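Local coordinates for protein glutamine synthetase (Streptomyces coelicolor, PDB 4BAX) that belongs to the glutamine synthetase family and joins a beta-grasp domain to a catalytic domain in an assembly of ten chains, at residues Pro323-Val326 with Thr327-Val331. Residues are numbered along the deposited sequence; the frame is centred on the assembly and turned at random.
Sequences PYVV and TRLLV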
loop_
_atom_site.group_PDB
_atom_site.type_symbol
_atom_site.label_atom_id
_atom_site.label_comp_id
_atom_site.label_asym_id
_atom_site.label_seq_id
_atom_site.Cartn_x
_atom_site.Cartn_y
_atom_site.Cartn_z
ATOM N N PRO A 323 -21.408 8.028 38.551
ATOM C CA PRO A 323 -22.682 7.515 39.094
ATOM C C PRO A 323 -22.825 7.754 40.601
ATOM O O PRO A 323 -23.931 8.085 41.054
ATOM C CB PRO A 323 -22.643 6.008 38.764
ATOM C CG PRO A 323 -21.204 5.708 38.426
ATOM C CD PRO A 323 -20.638 6.989 37.848
ATOM N N TYR A 324 -21.714 7.692 41.336
ATOM C CA TYR A 324 -21.731 7.924 42.775
ATOM C C TYR A 324 -22.247 9.323 43.090
ATOM O O TYR A 324 -22.971 9.535 44.080
ATOM C CB TYR A 324 -20.316 7.762 43.373
ATOM C CG TYR A 324 -19.768 6.343 43.377
ATOM C CD1 TYR A 324 -20.539 5.276 43.814
ATOM C CD2 TYR A 324 -18.493 6.066 42.873
ATOM C CE1 TYR A 324 -20.049 3.977 43.785
ATOM C CE2 TYR A 324 -17.996 4.766 42.845
ATOM C CZ TYR A 324 -18.781 3.728 43.306
ATOM O OH TYR A 324 -18.307 2.438 43.287
ATOM N N VAL A 325 -21.849 10.272 42.248
ATOM C CA VAL A 325 -22.245 11.663 42.397
ATOM C C VAL A 325 -23.703 11.980 42.002
ATOM O O VAL A 325 -24.452 12.558 42.794
ATOM C CB VAL A 325 -21.243 12.589 41.649
ATOM C CG1 VAL A 325 -21.656 14.049 41.743
ATOM C CG2 VAL A 325 -19.829 12.371 42.202
ATOM N N VAL A 326 -24.121 11.562 40.808
ATOM C CA VAL A 326 -25.478 11.855 40.351
ATOM C C VAL A 326 -26.512 11.191 41.257
ATOM O O VAL A 326 -27.526 11.806 41.614
ATOM C CB VAL A 326 -25.698 11.524 38.848
ATOM C CG1 VAL A 326 -25.405 10.036 38.529
ATOM C CG2 VAL A 326 -27.081 11.942 38.408
ATOM N N THR A 327 -26.217 9.966 41.685
ATOM C CA THR A 327 -27.114 9.265 42.602
ATOM C C THR A 327 -27.176 9.985 43.964
ATOM O O THR A 327 -28.274 10.210 44.496
ATOM C CB THR A 327 -26.709 7.761 42.820
ATOM O OG1 THR A 327 -25.328 7.656 43.199
ATOM C CG2 THR A 327 -26.990 6.901 41.584
ATOM N N ARG A 328 -26.023 10.427 44.478
ATOM C CA ARG A 328 -25.983 11.106 45.785
ATOM C C ARG A 328 -26.821 12.387 45.760
ATOM O O ARG A 328 -27.636 12.631 46.667
ATOM C CB ARG A 328 -24.538 11.434 46.186
ATOM C CG ARG A 328 -24.359 11.801 47.671
ATOM C CD ARG A 328 -23.711 13.166 47.900
ATOM N NE ARG A 328 -22.542 13.343 47.053
ATOM C CZ ARG A 328 -22.043 14.522 46.701
ATOM N NH1 ARG A 328 -22.604 15.639 47.141
ATOM N NH2 ARG A 328 -20.968 14.582 45.915
ATOM N N LEU A 329 -26.634 13.168 44.691
ATOM C CA LEU A 329 -27.273 14.460 44.516
ATOM C C LEU A 329 -28.791 14.346 44.394
ATOM O O LEU A 329 -29.538 15.146 44.980
ATOM C CB LEU A 329 -26.704 15.151 43.276
ATOM C CG LEU A 329 -25.277 15.680 43.375
ATOM C CD1 LEU A 329 -24.838 16.284 42.052
ATOM C CD2 LEU A 329 -25.204 16.706 44.494
ATOM N N LEU A 330 -29.241 13.365 43.614
ATOM C CA LEU A 330 -30.671 13.148 43.433
ATOM C C LEU A 330 -31.319 12.723 44.746
ATOM O O LEU A 330 -32.404 13.193 45.080
ATOM C CB LEU A 330 -30.928 12.115 42.342
ATOM C CG LEU A 330 -30.815 12.736 40.952
ATOM C CD1 LEU A 330 -30.794 11.661 39.855
ATOM C CD2 LEU A 330 -31.957 13.748 40.742
ATOM N N VAL A 331 -30.658 11.841 45.487
ATOM C CA VAL A 331 -31.174 11.428 46.787
ATOM C C VAL A 331 -31.199 12.600 47.766
ATOM O O VAL A 331 -32.202 12.823 48.445
ATOM C CB VAL A 331 -30.340 10.299 47.378
ATOM C CG1 VAL A 331 -30.592 10.160 48.858
ATOM C CG2 VAL A 331 -30.642 9.000 46.643
#
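Thr-327 folds its side chain back onto the carbonyl of Pro-323, one turn earlier in the same helix. Its CB lies 3.3 Å from Pro-323 O. From CB, OG1 turns into the position between the backbone N and the carbonyl carbon (chi1 52°) and donates a hydrogen bond of 2.6 Å to Pro-323 O. Thr-327 OG1 also lies 3.1 Å from Tyr-324 O and shares a weak hydrogen bond with Ser-194 OG of helix 190-210. The methyl CG2, anti to the carbonyl carbon, is likewise 3.3 Å from Pro-323 O, and Thr-327 as a whole faces Leu-97 of helix 94-103 and Phe-111 of strand 110-121. Pro-323 O is thus gripped twice, since Thr-327 N also donates to it at 3.0 Å, from the face of the carbonyl plane opposite to OG1. A threonine hydroxyl returned to the carbonyl four residues back is a familiar way for a helix to satisfy a buried polar group, here in the first turn of helix 323-341, the last helix of the chain. The i to i+4 bonds continue with Arg-328 N to Tyr-324 O, Leu-329 N to Val-325 O and Leu-330 N to Val-326 O. Two apolar pairs run alongside them. With chi1 at 178°, Val-325 swings CG1 away from its own N and alongside Leu-329, 3.9 Å from Leu-329 CD1, and both side chains border Asn-266; Val-326 CG2 meets Leu-330 CD1 at 4.0 Å. Toward helix 190-210, Pro-323 packs on Leu-197 and Trp-198, while the Tyr-324 hydroxyl is hydrogen-bonded to Asp-195.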